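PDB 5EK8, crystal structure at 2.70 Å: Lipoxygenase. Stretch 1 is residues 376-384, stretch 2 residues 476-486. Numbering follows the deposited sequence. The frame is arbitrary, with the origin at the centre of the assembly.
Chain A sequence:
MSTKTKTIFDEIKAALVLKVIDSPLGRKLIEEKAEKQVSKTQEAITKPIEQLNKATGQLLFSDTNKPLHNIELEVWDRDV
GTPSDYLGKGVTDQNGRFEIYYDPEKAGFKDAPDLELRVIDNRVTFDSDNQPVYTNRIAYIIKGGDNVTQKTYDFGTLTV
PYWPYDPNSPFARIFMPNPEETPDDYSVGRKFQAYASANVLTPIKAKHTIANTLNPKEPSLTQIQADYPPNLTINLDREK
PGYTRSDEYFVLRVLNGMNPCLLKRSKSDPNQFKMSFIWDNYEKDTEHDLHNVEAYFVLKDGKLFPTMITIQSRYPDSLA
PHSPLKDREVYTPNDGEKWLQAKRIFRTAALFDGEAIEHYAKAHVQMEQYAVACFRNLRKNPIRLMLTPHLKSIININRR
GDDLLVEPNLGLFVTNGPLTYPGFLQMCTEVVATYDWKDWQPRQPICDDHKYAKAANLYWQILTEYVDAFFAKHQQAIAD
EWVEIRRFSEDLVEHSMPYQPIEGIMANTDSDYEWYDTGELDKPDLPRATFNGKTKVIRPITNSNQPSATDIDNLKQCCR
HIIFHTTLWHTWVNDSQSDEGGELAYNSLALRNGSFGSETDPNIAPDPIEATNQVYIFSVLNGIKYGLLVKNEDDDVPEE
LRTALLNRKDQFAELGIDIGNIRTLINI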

# COMPACT_ATOMS: atom_id res chain seq x y z
N ARG A 376 -8.50 7.77 -11.86
CA ARG A 376 -9.64 8.65 -12.10
C ARG A 376 -9.39 9.60 -13.26
O ARG A 376 -10.29 9.86 -14.05
CB ARG A 376 -9.98 9.45 -10.85
CG ARG A 376 -10.92 8.76 -9.89
CD ARG A 376 -11.15 9.61 -8.65
NE ARG A 376 -12.00 10.76 -8.92
CZ ARG A 376 -13.30 10.80 -8.64
NH1 ARG A 376 -13.89 9.76 -8.08
NH2 ARG A 376 -14.01 11.89 -8.93
N ASN A 377 -8.16 10.11 -13.37
CA ASN A 377 -7.94 11.24 -14.27
C ASN A 377 -6.86 11.09 -15.36
O ASN A 377 -6.73 11.95 -16.22
CB ASN A 377 -7.61 12.48 -13.44
CG ASN A 377 -8.70 12.81 -12.43
OD1 ASN A 377 -9.73 13.39 -12.78
ND2 ASN A 377 -8.47 12.45 -11.17
N LEU A 378 -6.10 10.00 -15.33
CA LEU A 378 -5.00 9.84 -16.28
C LEU A 378 -5.32 8.81 -17.37
O LEU A 378 -5.28 7.61 -17.12
CB LEU A 378 -3.72 9.44 -15.54
CG LEU A 378 -3.20 10.49 -14.56
CD1 LEU A 378 -1.87 10.06 -13.95
CD2 LEU A 378 -3.07 11.85 -15.25
N ARG A 379 -5.61 9.30 -18.57
CA ARG A 379 -5.93 8.43 -19.71
C ARG A 379 -5.07 8.73 -20.94
O ARG A 379 -4.20 7.94 -21.30
CB ARG A 379 -7.41 8.56 -20.07
CG ARG A 379 -8.28 7.56 -19.35
CD ARG A 379 -9.73 7.99 -19.31
NE ARG A 379 -10.25 7.85 -17.96
CZ ARG A 379 -10.63 8.88 -17.20
NH1 ARG A 379 -11.08 8.65 -15.98
NH2 ARG A 379 -10.56 10.11 -17.67
N LYS A 380 -5.33 9.86 -21.59
CA LYS A 380 -4.57 10.26 -22.78
C LYS A 380 -3.14 10.69 -22.45
O LYS A 380 -2.24 10.58 -23.28
CB LYS A 380 -5.29 11.39 -23.52
CG LYS A 380 -6.53 10.95 -24.27
CD LYS A 380 -6.87 11.95 -25.37
CE LYS A 380 -8.08 11.52 -26.17
NZ LYS A 380 -8.30 12.39 -27.36
N ASN A 381 -2.94 11.19 -21.23
CA ASN A 381 -1.64 11.69 -20.81
C ASN A 381 -0.65 10.56 -20.50
O ASN A 381 -0.91 9.71 -19.66
CB ASN A 381 -1.79 12.61 -19.60
CG ASN A 381 -0.59 13.51 -19.41
OD1 ASN A 381 0.54 13.04 -19.29
ND2 ASN A 381 -0.84 14.82 -19.38
N PRO A 382 0.50 10.56 -21.20
CA PRO A 382 1.58 9.57 -21.09
C PRO A 382 1.98 9.25 -19.65
O PRO A 382 2.45 8.14 -19.39
CB PRO A 382 2.75 10.24 -21.83
CG PRO A 382 2.24 11.55 -22.36
CD PRO A 382 0.75 11.50 -22.30
N ILE A 383 1.80 10.20 -18.74
CA ILE A 383 2.13 9.98 -17.33
C ILE A 383 1.35 8.79 -16.76
O ILE A 383 1.83 8.09 -15.86
CB ILE A 383 1.87 11.25 -16.50
CG1 ILE A 383 2.87 12.34 -16.88
CG2 ILE A 383 1.99 10.97 -15.01
CD1 ILE A 383 4.30 11.95 -16.62
N ARG A 384 0.17 8.55 -17.31
CA ARG A 384 -0.59 7.34 -17.00
C ARG A 384 0.27 6.09 -17.16
O ARG A 384 0.43 5.30 -16.23
CB ARG A 384 -1.81 7.23 -17.91
CG ARG A 384 -2.45 5.85 -17.89
CD ARG A 384 -3.01 5.49 -19.26
NE ARG A 384 -4.11 4.54 -19.16
CZ ARG A 384 -4.97 4.30 -20.14
NH1 ARG A 384 -5.96 3.43 -19.96
NH2 ARG A 384 -4.85 4.93 -21.30
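Stretch 2 476-486: QAIADEWVEIR

Stretch 2 is helical from 476 to 480, leaves helical phi/psi at Glu481 (-120/43), and is helical again by Val483. It runs antiparallel to stretch 1 in register: Asn377 CA lies 5.6 Å from Glu484 CA, and Asn381 CA 5.4 Å from Glu481 CA. Stretch 1 is itself a break between helices, and its loop leaves backbone NH groups without helical partners.

Glu484 accepts from three of these NH groups. With chi1 m and chi2 t its chain is extended, and the nearly flat chi3 (-8°) presents the carboxylate to the loop. OE1 accepts from Arg379 N at 2.8 Å and from Asn381 N at 2.9 Å, while OE2 accepts from Lys380 N at 2.9 Å. One buried side chain thus gathers three successive amides, and its CB packs 3.3 Å from Asn377 O.

Asn381 bonds in the other direction. Its t rotamer (chi1 -161°) allows the amide to work in two directions: OD1 caps the following turn by accepting from Ile383 N at 3.2 Å, and ND2 donates to Glu481 O at 2.7 Å, with a weak bond to Ile478 O at 3.1 Å. Glu481 is the residue that leaves helical phi/psi, and Ile478 lies in the last turn before it, so a side chain from each stretch serves the other's break.

Apolar contacts extend the joint. Pro382 CG touches Ala477 CB and Ile478 CG1, both at 3.5 Å. Ile478, m then t, extends its CD1 to 3.8 Å from Ile383 CD1. Ile485 starts sideways, but its m, m rotamer brings the end closer, placing CD1 3.9 Å from Leu378 CD2 and 4.2 Å from Ile383 CB. Lys380 starts toward stretch 2, yet its extended chain leads away: CD passes 3.4 Å from Glu481 OE2, whereas NZ remains 4.3 Å from that OE2, beyond a salt bridge.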

# COMPACT_ATOMS: atom_id res chain seq x y z
N GLN A 476 5.77 16.65 -25.52
CA GLN A 476 4.68 17.21 -26.31
C GLN A 476 3.33 16.65 -25.88
O GLN A 476 2.37 17.40 -25.70
CB GLN A 476 4.91 16.96 -27.80
CG GLN A 476 4.01 17.78 -28.70
CD GLN A 476 4.04 19.26 -28.36
OE1 GLN A 476 5.08 19.83 -28.05
NE2 GLN A 476 2.87 19.90 -28.41
N ALA A 477 3.26 15.33 -25.73
CA ALA A 477 2.01 14.68 -25.34
C ALA A 477 1.63 15.03 -23.89
O ALA A 477 0.46 15.23 -23.59
CB ALA A 477 2.13 13.18 -25.51
N ILE A 478 2.63 15.09 -23.02
CA ILE A 478 2.40 15.45 -21.62
C ILE A 478 1.81 16.85 -21.51
O ILE A 478 0.89 17.08 -20.72
CB ILE A 478 3.70 15.37 -20.79
CG1 ILE A 478 4.14 13.92 -20.61
CG2 ILE A 478 3.52 16.03 -19.43
CD1 ILE A 478 5.37 13.76 -19.76
N ALA A 479 2.31 17.78 -22.32
CA ALA A 479 1.80 19.15 -22.33
C ALA A 479 0.42 19.25 -22.99
O ALA A 479 -0.45 19.97 -22.51
CB ALA A 479 2.78 20.07 -23.02
N ASP A 480 0.24 18.53 -24.10
CA ASP A 480 -1.01 18.57 -24.86
C ASP A 480 -2.22 18.15 -24.04
O ASP A 480 -3.33 18.64 -24.26
CB ASP A 480 -0.91 17.69 -26.11
CG ASP A 480 -0.09 18.32 -27.21
OD1 ASP A 480 0.29 19.50 -27.08
OD2 ASP A 480 0.17 17.64 -28.23
N GLU A 481 -2.01 17.24 -23.10
CA GLU A 481 -3.10 16.73 -22.27
C GLU A 481 -2.84 17.03 -20.80
O GLU A 481 -3.07 16.19 -19.93
CB GLU A 481 -3.29 15.23 -22.50
CG GLU A 481 -3.78 14.87 -23.90
CD GLU A 481 -5.21 15.33 -24.17
OE1 GLU A 481 -5.86 15.87 -23.24
OE2 GLU A 481 -5.69 15.13 -25.31
N TRP A 482 -2.36 18.24 -20.54
CA TRP A 482 -2.01 18.67 -19.20
C TRP A 482 -3.24 18.83 -18.31
O TRP A 482 -3.16 18.76 -17.08
CB TRP A 482 -1.23 19.99 -19.26
CG TRP A 482 -0.77 20.48 -17.94
CD1 TRP A 482 -1.37 21.44 -17.16
CD2 TRP A 482 0.38 20.04 -17.21
NE1 TRP A 482 -0.66 21.61 -16.00
CE2 TRP A 482 0.42 20.77 -16.01
CE3 TRP A 482 1.38 19.09 -17.47
CZ2 TRP A 482 1.43 20.59 -15.06
CZ3 TRP A 482 2.38 18.91 -16.52
CH2 TRP A 482 2.39 19.66 -15.33
N VAL A 483 -4.39 19.02 -18.95
CA VAL A 483 -5.67 19.14 -18.25
C VAL A 483 -5.90 17.94 -17.34
O VAL A 483 -6.41 18.07 -16.22
CB VAL A 483 -6.83 19.28 -19.25
CG1 VAL A 483 -8.17 19.10 -18.55
CG2 VAL A 483 -6.76 20.64 -19.94
N GLU A 484 -5.49 16.77 -17.82
CA GLU A 484 -5.57 15.54 -17.03
C GLU A 484 -4.72 15.68 -15.77
O GLU A 484 -5.15 15.29 -14.69
CB GLU A 484 -5.13 14.33 -17.86
CG GLU A 484 -6.08 13.97 -18.99
CD GLU A 484 -5.87 12.57 -19.54
OE1 GLU A 484 -4.88 11.92 -19.14
OE2 GLU A 484 -6.69 12.12 -20.36
N ILE A 485 -3.53 16.24 -15.91
CA ILE A 485 -2.66 16.47 -14.76
C ILE A 485 -3.33 17.42 -13.76
O ILE A 485 -3.22 17.23 -12.55
CB ILE A 485 -1.30 17.05 -15.16
CG1 ILE A 485 -0.59 16.10 -16.14
CG2 ILE A 485 -0.44 17.30 -13.93
CD1 ILE A 485 -0.44 14.68 -15.63
N ARG A 486 -4.03 18.42 -14.28
CA ARG A 486 -4.73 19.34 -13.39
C ARG A 486 -5.85 18.65 -12.62
O ARG A 486 -5.98 18.83 -11.41
CB ARG A 486 -5.30 20.54 -14.16
CG ARG A 486 -5.95 21.57 -13.24
CD ARG A 486 -6.40 22.82 -13.98
NE ARG A 486 -6.92 23.81 -13.03
CZ ARG A 486 -7.21 25.07 -13.35
NH1 ARG A 486 -7.03 25.51 -14.58
NH2 ARG A 486 -7.67 25.89 -12.41